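Local coordinates for protein type II restriction enzyme MunI (PDB 1D02) that recognises the double-stranded DNA sequence 5'-CAATTG-3' as a homodimer and cleaves it after the first C, leaving 5'-phosphates, at residues E24-E36 / W180-F193. The protein carries 1 engineered substitution. Numbering follows the deposited sequence.
Sequences EQNLYNVFNAVFE and WRPNESGEKLVQHF
V190 and F31 meet where helix 27-34 and helix 186-193 cross at -64°, a worked example of how an apolar helix pair can carry a hydrogen bond at its margin. V190 places CG2 over one face of the F31 ring, displaced toward the rim, in a CH-pi contact 4.3 Å from the ring centroid. With CG1 anti to the backbone N, the same valine sends that methyl tip to tip against V34, while CG2 presses tightly on V30 CG1 at 3.4 Å. Both F31, its plane at 86° to the partner ring, and F35 turn an edge to the face of F193 in offset edge-to-face pairs, completing an aromatic cluster. L189 CD2 sits between two rings, 3.7 Å from F31 CE1 and over a face of W180, offset toward its rim. The indole edge of W180 lies against the backbone where helix 27-34 begins, CZ3 standing 3.4 Å from L27 N; its NE1 donates to S185 O. G186, having no side chain, lets the helices come close, and V30 CG2 packs on its CA. Beside it, G186 N donates to Q25 OE1 (2.7 Å), a bent bond at 139°. L27, L189 and F193 continue this core onto strand 148-153 in the central mixed sheet of this PDDEXK-clan nuclease. Cohesion thus rests chiefly on buried apolar and aromatic packing, with one backbone N-H...O hydrogen bond tying the loop before helix 27-34 to the C-terminal helix.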
ATOM      1  N   GLU D  24      15.368 -27.755   3.862  1.00  9.88           N
ATOM      2  CA  GLU D  24      14.733 -26.710   3.060  1.00 11.70           C
ATOM      3  C   GLU D  24      14.932 -25.376   3.778  1.00 10.00           C
ATOM      4  O   GLU D  24      14.683 -25.261   4.984  1.00  9.64           O
ATOM      5  CB  GLU D  24      13.240 -26.952   2.897  1.00 16.66           C
ATOM      6  CG  GLU D  24      12.576 -25.845   2.115  1.00 24.96           C
ATOM      7  CD  GLU D  24      11.064 -25.917   2.134  1.00 30.03           C
ATOM      8  OE1 GLU D  24      10.425 -24.845   2.019  1.00 33.06           O
ATOM      9  OE2 GLU D  24      10.516 -27.038   2.256  1.00 32.87           O
ATOM     10  N   GLN D  25      15.397 -24.381   3.034  1.00  9.24           N
ATOM     11  CA  GLN D  25      15.628 -23.067   3.617  1.00 10.72           C
ATOM     12  C   GLN D  25      14.438 -22.140   3.471  1.00 10.63           C
ATOM     13  O   GLN D  25      13.749 -22.150   2.440  1.00 12.74           O
ATOM     14  CB  GLN D  25      16.825 -22.404   2.942  1.00 11.11           C
ATOM     15  CG  GLN D  25      18.149 -23.107   3.155  1.00 13.05           C
ATOM     16  CD  GLN D  25      19.314 -22.264   2.658  1.00 14.98           C
ATOM     17  OE1 GLN D  25      19.170 -21.493   1.722  1.00 18.53           O
ATOM     18  NE2 GLN D  25      20.475 -22.420   3.278  1.00 16.86           N
ATOM     19  N   ASN D  26      14.181 -21.365   4.510  1.00  8.32           N
ATOM     20  CA  ASN D  26      13.116 -20.363   4.498  1.00  8.05           C
ATOM     21  C   ASN D  26      13.750 -19.142   5.193  1.00  7.69           C
ATOM     22  O   ASN D  26      14.883 -19.241   5.695  1.00  8.07           O
ATOM     23  CB  ASN D  26      11.865 -20.851   5.220  1.00  9.17           C
ATOM     24  CG  ASN D  26      12.147 -21.326   6.625  1.00 10.82           C
ATOM     25  OD1 ASN D  26      12.541 -20.543   7.486  1.00 11.15           O
ATOM     26  ND2 ASN D  26      11.946 -22.625   6.865  1.00 11.25           N
ATOM     27  N   LEU D  27      13.063 -18.005   5.204  1.00  7.69           N
ATOM     28  CA  LEU D  27      13.671 -16.800   5.790  1.00  7.90           C
ATOM     29  C   LEU D  27      14.059 -16.961   7.251  1.00  8.50           C
ATOM     30  O   LEU D  27      15.092 -16.436   7.704  1.00  7.71           O
ATOM     31  CB  LEU D  27      12.742 -15.584   5.637  1.00  7.69           C
ATOM     32  CG  LEU D  27      13.294 -14.231   6.131  1.00  7.69           C
ATOM     33  CD1 LEU D  27      12.755 -13.138   5.190  1.00  8.35           C
ATOM     34  CD2 LEU D  27      12.897 -13.950   7.585  1.00  7.71           C
ATOM     35  N   TYR D  28      13.229 -17.675   7.995  1.00  7.69           N
ATOM     36  CA  TYR D  28      13.480 -17.880   9.412  1.00  8.76           C
ATOM     37  C   TYR D  28      14.681 -18.757   9.739  1.00  7.69           C
ATOM     38  O   TYR D  28      15.543 -18.342  10.544  1.00  7.69           O
ATOM     39  CB  TYR D  28      12.222 -18.428  10.085  1.00  8.63           C
ATOM     40  CG  TYR D  28      11.028 -17.558   9.800  1.00 10.97           C
ATOM     41  CD1 TYR D  28      10.140 -17.852   8.748  1.00 14.65           C
ATOM     42  CD2 TYR D  28      10.806 -16.413  10.543  1.00 12.25           C
ATOM     43  CE1 TYR D  28       9.052 -16.993   8.465  1.00 15.07           C
ATOM     44  CE2 TYR D  28       9.745 -15.572  10.277  1.00 11.12           C
ATOM     45  CZ  TYR D  28       8.877 -15.854   9.249  1.00 14.46           C
ATOM     46  OH  TYR D  28       7.853 -14.965   9.014  1.00 15.87           O
ATOM     47  N   ASN D  29      14.781 -19.953   9.161  1.00  7.69           N
ATOM     48  CA  ASN D  29      15.955 -20.746   9.551  1.00  7.95           C
ATOM     49  C   ASN D  29      17.264 -20.157   9.008  1.00  7.69           C
ATOM     50  O   ASN D  29      18.310 -20.271   9.642  1.00  7.69           O
ATOM     51  CB  ASN D  29      15.785 -22.266   9.253  1.00  7.69           C
ATOM     52  CG  ASN D  29      15.589 -22.607   7.779  1.00  7.69           C
ATOM     53  OD1 ASN D  29      15.660 -21.766   6.893  1.00  9.91           O
ATOM     54  ND2 ASN D  29      15.361 -23.896   7.521  1.00 10.70           N
ATOM     55  N   VAL D  30      17.183 -19.458   7.887  1.00  7.69           N
ATOM     56  CA  VAL D  30      18.352 -18.812   7.294  1.00  8.05           C
ATOM     57  C   VAL D  30      18.851 -17.687   8.224  1.00  7.99           C
ATOM     58  O   VAL D  30      20.040 -17.637   8.584  1.00  7.69           O
ATOM     59  CB  VAL D  30      17.997 -18.231   5.891  1.00  7.69           C
ATOM     60  CG1 VAL D  30      18.997 -17.151   5.447  1.00  7.69           C
ATOM     61  CG2 VAL D  30      17.957 -19.373   4.856  1.00  7.69           C
ATOM     62  N   PHE D  31      17.961 -16.789   8.642  1.00  7.69           N
ATOM     63  CA  PHE D  31      18.442 -15.721   9.508  1.00  7.69           C
ATOM     64  C   PHE D  31      18.791 -16.220  10.907  1.00  8.29           C
ATOM     65  O   PHE D  31      19.726 -15.699  11.520  1.00  7.69           O
ATOM     66  CB  PHE D  31      17.436 -14.559   9.575  1.00  7.69           C
ATOM     67  CG  PHE D  31      17.623 -13.554   8.470  1.00  7.69           C
ATOM     68  CD1 PHE D  31      16.692 -13.431   7.438  1.00  7.69           C
ATOM     69  CD2 PHE D  31      18.770 -12.751   8.439  1.00  7.69           C
ATOM     70  CE1 PHE D  31      16.902 -12.530   6.409  1.00  8.17           C
ATOM     71  CE2 PHE D  31      18.981 -11.845   7.399  1.00  7.69           C
ATOM     72  CZ  PHE D  31      18.043 -11.737   6.386  1.00  7.69           C
ATOM     73  N   ASN D  32      18.051 -17.202  11.425  1.00  7.69           N
ATOM     74  CA  ASN D  32      18.385 -17.736  12.748  1.00  8.33           C
ATOM     75  C   ASN D  32      19.789 -18.327  12.699  1.00  8.72           C
ATOM     76  O   ASN D  32      20.577 -18.160  13.635  1.00  8.00           O
ATOM     77  CB  ASN D  32      17.384 -18.819  13.172  1.00 10.57           C
ATOM     78  CG  ASN D  32      16.078 -18.239  13.658  1.00 11.75           C
ATOM     79  OD1 ASN D  32      15.015 -18.877  13.565  1.00 15.10           O
ATOM     80  ND2 ASN D  32      16.144 -17.045  14.223  1.00 12.06           N
ATOM     81  N   ALA D  33      20.124 -19.010  11.613  1.00  7.69           N
ATOM     82  CA  ALA D  33      21.463 -19.587  11.538  1.00  7.69           C
ATOM     83  C   ALA D  33      22.537 -18.510  11.451  1.00  7.93           C
ATOM     84  O   ALA D  33      23.533 -18.540  12.183  1.00  7.69           O
ATOM     85  CB  ALA D  33      21.583 -20.529  10.322  1.00  8.61           C
ATOM     86  N   VAL D  34      22.333 -17.559  10.550  1.00  8.18           N
ATOM     87  CA  VAL D  34      23.326 -16.518  10.328  1.00  7.69           C
ATOM     88  C   VAL D  34      23.484 -15.551  11.509  1.00  8.22           C
ATOM     89  O   VAL D  34      24.500 -14.825  11.628  1.00  7.93           O
ATOM     90  CB  VAL D  34      23.038 -15.790   8.972  1.00  8.99           C
ATOM     91  CG1 VAL D  34      22.157 -14.531   9.147  1.00  7.71           C
ATOM     92  CG2 VAL D  34      24.356 -15.447   8.326  1.00  7.69           C
ATOM     93  N   PHE D  35      22.504 -15.548  12.397  1.00  7.69           N
ATOM     94  CA  PHE D  35      22.598 -14.692  13.577  1.00  8.39           C
ATOM     95  C   PHE D  35      23.162 -15.409  14.801  1.00  8.22           C
ATOM     96  O   PHE D  35      23.332 -14.787  15.862  1.00  7.69           O
ATOM     97  CB  PHE D  35      21.224 -14.100  13.936  1.00  7.69           C
ATOM     98  CG  PHE D  35      20.725 -13.049  12.966  1.00  8.16           C
ATOM     99  CD1 PHE D  35      19.381 -12.632  13.017  1.00  7.91           C
ATOM    100  CD2 PHE D  35      21.579 -12.440  12.045  1.00  7.69           C
ATOM    101  CE1 PHE D  35      18.912 -11.633  12.171  1.00  7.69           C
ATOM    102  CE2 PHE D  35      21.117 -11.439  11.196  1.00  7.69           C
ATOM    103  CZ  PHE D  35      19.770 -11.034  11.263  1.00  7.69           C
ATOM    104  N   GLU D  36      23.462 -16.701  14.683  1.00  7.69           N
ATOM    105  CA  GLU D  36      23.973 -17.452  15.843  1.00  8.49           C
ATOM    106  C   GLU D  36      25.211 -16.831  16.461  1.00  7.69           C
ATOM    107  O   GLU D  36      26.201 -16.597  15.779  1.00  8.45           O
ATOM    108  CB  GLU D  36      24.300 -18.906  15.475  1.00  8.60           C
ATOM    109  CG  GLU D  36      23.058 -19.751  15.229  1.00  9.79           C
ATOM    110  CD  GLU D  36      23.391 -21.167  14.786  1.00 13.24           C
ATOM    111  OE1 GLU D  36      22.506 -21.819  14.184  1.00 14.71           O
ATOM    112  OE2 GLU D  36      24.525 -21.650  15.042  1.00 12.98           O
ATOM    113  N   TRP D 180      13.458 -12.817  -3.542  1.00  7.69           N
ATOM    114  CA  TRP D 180      14.153 -14.062  -3.232  1.00  7.69           C
ATOM    115  C   TRP D 180      13.582 -15.085  -4.208  1.00  7.70           C
ATOM    116  O   TRP D 180      12.514 -15.648  -3.984  1.00  7.69           O
ATOM    117  CB  TRP D 180      13.895 -14.469  -1.778  1.00  7.69           C
ATOM    118  CG  TRP D 180      14.878 -15.504  -1.264  1.00  9.08           C
ATOM    119  CD1 TRP D 180      16.068 -15.868  -1.840  1.00  9.43           C
ATOM    120  CD2 TRP D 180      14.739 -16.307  -0.085  1.00  7.69           C
ATOM    121  NE1 TRP D 180      16.674 -16.853  -1.091  1.00  8.50           N
ATOM    122  CE2 TRP D 180      15.878 -17.143  -0.011  1.00  7.69           C
ATOM    123  CE3 TRP D 180      13.762 -16.403   0.913  1.00  7.69           C
ATOM    124  CZ2 TRP D 180      16.063 -18.062   1.014  1.00  8.01           C
ATOM    125  CZ3 TRP D 180      13.949 -17.328   1.951  1.00  7.86           C
ATOM    126  CH2 TRP D 180      15.088 -18.142   1.991  1.00  8.12           C
ATOM    127  N   ARG D 181      14.331 -15.318  -5.285  1.00  7.69           N
ATOM    128  CA  ARG D 181      13.876 -16.195  -6.356  1.00  9.03           C
ATOM    129  C   ARG D 181      13.918 -17.686  -6.075  1.00 11.09           C
ATOM    130  O   ARG D 181      14.677 -18.148  -5.222  1.00 10.80           O
ATOM    131  CB  ARG D 181      14.646 -15.844  -7.643  1.00  8.67           C
ATOM    132  CG  ARG D 181      14.399 -14.372  -8.057  1.00  8.34           C
ATOM    133  CD  ARG D 181      14.994 -13.908  -9.406  1.00 11.60           C
ATOM    134  NE  ARG D 181      14.361 -12.621  -9.726  1.00 11.73           N
ATOM    135  CZ  ARG D 181      14.864 -11.421  -9.440  1.00 11.61           C
ATOM    136  NH1 ARG D 181      16.054 -11.297  -8.852  1.00 13.87           N
ATOM    137  NH2 ARG D 181      14.131 -10.341  -9.655  1.00 12.11           N
ATOM    138  N   PRO D 182      13.094 -18.460  -6.788  1.00 13.05           N
ATOM    139  CA  PRO D 182      13.029 -19.915  -6.628  1.00 17.03           C
ATOM    140  C   PRO D 182      14.451 -20.447  -6.852  1.00 19.14           C
ATOM    141  O   PRO D 182      15.186 -19.964  -7.723  1.00 21.37           O
ATOM    142  CB  PRO D 182      12.100 -20.335  -7.774  1.00 15.91           C
ATOM    143  CG  PRO D 182      11.156 -19.186  -7.880  1.00 13.94           C
ATOM    144  CD  PRO D 182      12.091 -17.984  -7.769  1.00 13.31           C
ATOM    145  N   ASN D 183      14.865 -21.397  -6.045  1.00 21.83           N
ATOM    146  CA  ASN D 183      16.207 -21.961  -6.214  1.00 24.21           C
ATOM    147  C   ASN D 183      17.336 -21.106  -5.677  1.00 23.29           C
ATOM    148  O   ASN D 183      18.470 -21.573  -5.643  1.00 24.85           O
ATOM    149  CB  ASN D 183      16.546 -22.276  -7.680  1.00 26.97           C
ATOM    150  CG  ASN D 183      15.442 -23.049  -8.387  1.00 29.70           C
ATOM    151  OD1 ASN D 183      14.869 -23.992  -7.836  1.00 31.86           O
ATOM    152  ND2 ASN D 183      15.150 -22.660  -9.630  1.00 30.92           N
ATOM    153  N   GLU D 184      17.065 -19.870  -5.272  1.00 20.71           N
ATOM    154  CA  GLU D 184      18.135 -19.036  -4.744  1.00 20.59           C
ATOM    155  C   GLU D 184      18.402 -19.484  -3.319  1.00 17.83           C
ATOM    156  O   GLU D 184      17.486 -19.848  -2.600  1.00 15.05           O
ATOM    157  CB  GLU D 184      17.739 -17.573  -4.783  1.00 23.00           C
ATOM    158  CG  GLU D 184      18.887 -16.647  -4.444  1.00 30.49           C
ATOM    159  CD  GLU D 184      20.107 -16.905  -5.316  1.00 34.61           C
ATOM    160  OE1 GLU D 184      20.033 -16.635  -6.533  1.00 38.25           O
ATOM    161  OE2 GLU D 184      21.136 -17.392  -4.786  1.00 37.71           O
ATOM    162  N   SER D 185      19.660 -19.478  -2.910  1.00 17.28           N
ATOM    163  CA  SER D 185      19.959 -19.907  -1.549  1.00 15.89           C
ATOM    164  C   SER D 185      19.801 -18.759  -0.566  1.00 13.35           C
ATOM    165  O   SER D 185      19.601 -17.611  -0.967  1.00 10.83           O
ATOM    166  CB  SER D 185      21.374 -20.478  -1.455  1.00 17.90           C
ATOM    167  OG  SER D 185      22.319 -19.472  -1.755  1.00 22.37           O
ATOM    168  N   GLY D 186      19.900 -19.091   0.717  1.00 11.59           N
ATOM    169  CA  GLY D 186      19.767 -18.102   1.774  1.00 11.53           C
ATOM    170  C   GLY D 186      20.858 -17.042   1.770  1.00 11.07           C
ATOM    171  O   GLY D 186      20.629 -15.897   2.169  1.00  8.86           O
ATOM    172  N   GLU D 187      22.050 -17.409   1.309  1.00 11.36           N
ATOM    173  CA  GLU D 187      23.153 -16.470   1.266  1.00 11.14           C
ATOM    174  C   GLU D 187      22.805 -15.141   0.572  1.00 10.58           C
ATOM    175  O   GLU D 187      23.113 -14.063   1.092  1.00 10.72           O
ATOM    176  CB  GLU D 187      24.365 -17.150   0.595  1.00 14.73           C
ATOM    177  CG  GLU D 187      25.605 -16.274   0.506  1.00 21.68           C
ATOM    178  CD  GLU D 187      26.815 -16.998  -0.093  1.00 25.48           C
ATOM    179  OE1 GLU D 187      26.644 -17.736  -1.094  1.00 28.29           O
ATOM    180  OE2 GLU D 187      27.936 -16.813   0.427  1.00 27.06           O
ATOM    181  N   LYS D 188      22.164 -15.213  -0.590  1.00  8.93           N
ATOM    182  CA  LYS D 188      21.788 -14.010  -1.316  1.00 10.02           C
ATOM    183  C   LYS D 188      20.831 -13.124  -0.501  1.00  8.33           C
ATOM    184  O   LYS D 188      20.947 -11.899  -0.526  1.00 10.59           O
ATOM    185  CB  LYS D 188      21.128 -14.415  -2.636  1.00 12.52           C
ATOM    186  CG  LYS D 188      20.757 -13.257  -3.517  1.00 15.57           C
ATOM    187  CD  LYS D 188      21.746 -13.092  -4.662  1.00 16.92           C
ATOM    188  CE  LYS D 188      21.131 -12.231  -5.774  1.00 16.08           C
ATOM    189  NZ  LYS D 188      20.067 -12.942  -6.601  1.00 21.24           N
ATOM    190  N   LEU D 189      19.886 -13.756   0.193  1.00  8.28           N
ATOM    191  CA  LEU D 189      18.918 -13.053   1.034  1.00  7.69           C
ATOM    192  C   LEU D 189      19.663 -12.300   2.143  1.00  7.69           C
ATOM    193  O   LEU D 189      19.436 -11.105   2.363  1.00  7.69           O
ATOM    194  CB  LEU D 189      17.925 -14.052   1.663  1.00  7.86           C
ATOM    195  CG  LEU D 189      16.980 -13.494   2.734  1.00  8.29           C
ATOM    196  CD1 LEU D 189      15.983 -12.540   2.093  1.00  8.26           C
ATOM    197  CD2 LEU D 189      16.248 -14.656   3.438  1.00  7.69           C
ATOM    198  N   VAL D 190      20.556 -13.000   2.822  1.00  7.69           N
ATOM    199  CA  VAL D 190      21.305 -12.381   3.916  1.00  7.69           C
ATOM    200  C   VAL D 190      22.255 -11.298   3.391  1.00  8.16           C
ATOM    201  O   VAL D 190      22.414 -10.241   4.029  1.00  8.14           O
ATOM    202  CB  VAL D 190      22.097 -13.450   4.761  1.00  7.69           C
ATOM    203  CG1 VAL D 190      22.840 -12.757   5.908  1.00  8.12           C
ATOM    204  CG2 VAL D 190      21.123 -14.484   5.367  1.00  7.69           C
ATOM    205  N   GLN D 191      22.859 -11.515   2.223  1.00  9.08           N
ATOM    206  CA  GLN D 191      23.771 -10.511   1.672  1.00  8.97           C
ATOM    207  C   GLN D 191      23.030  -9.198   1.439  1.00  9.09           C
ATOM    208  O   GLN D 191      23.597  -8.125   1.640  1.00  8.33           O
ATOM    209  CB  GLN D 191      24.416 -10.990   0.368  1.00 11.04           C
ATOM    210  CG  GLN D 191      25.416 -12.126   0.588  1.00 15.63           C
ATOM    211  CD  GLN D 191      26.006 -12.655  -0.706  1.00 18.47           C
ATOM    212  OE1 GLN D 191      25.262 -12.789  -1.700  1.00 19.96           O
ATOM    213  NE2 GLN D 191      27.223 -12.969  -0.722  1.00 23.85           N
ATOM    214  N   HIS D 192      21.759  -9.261   1.039  1.00  8.51           N
ATOM    215  CA  HIS D 192      21.017  -8.016   0.826  1.00  8.87           C
ATOM    216  C   HIS D 192      20.928  -7.257   2.149  1.00  7.86           C
ATOM    217  O   HIS D 192      21.221  -6.062   2.211  1.00  7.69           O
ATOM    218  CB  HIS D 192      19.608  -8.296   0.295  1.00  8.26           C
ATOM    219  CG  HIS D 192      18.852  -7.057  -0.077  1.00 10.18           C
ATOM    220  ND1 HIS D 192      18.192  -6.276   0.849  1.00 11.18           N
ATOM    221  CD2 HIS D 192      18.713  -6.425  -1.269  1.00  7.69           C
ATOM    222  CE1 HIS D 192      17.687  -5.214   0.244  1.00  7.69           C
ATOM    223  NE2 HIS D 192      17.994  -5.280  -1.040  1.00 11.89           N
ATOM    224  N   PHE D 193      20.501  -7.944   3.201  1.00  7.69           N
ATOM    225  CA  PHE D 193      20.403  -7.324   4.522  1.00  8.21           C
ATOM    226  C   PHE D 193      21.788  -6.815   4.969  1.00  7.96           C
ATOM    227  O   PHE D 193      21.949  -5.667   5.365  1.00  9.20           O
ATOM    228  CB  PHE D 193      19.926  -8.359   5.549  1.00  7.99           C
ATOM    229  CG  PHE D 193      20.077  -7.907   6.978  1.00  8.29           C
ATOM    230  CD1 PHE D 193      19.206  -6.972   7.526  1.00  8.55           C
ATOM    231  CD2 PHE D 193      21.111  -8.420   7.773  1.00  8.98           C
ATOM    232  CE1 PHE D 193      19.357  -6.547   8.856  1.00  9.10           C
ATOM    233  CE2 PHE D 193      21.274  -8.007   9.095  1.00  8.18           C
ATOM    234  CZ  PHE D 193      20.392  -7.066   9.641  1.00  9.43           C
TER
HETATM  235  O   HOH W   1      22.864 -20.578   1.915  1.00  7.69           O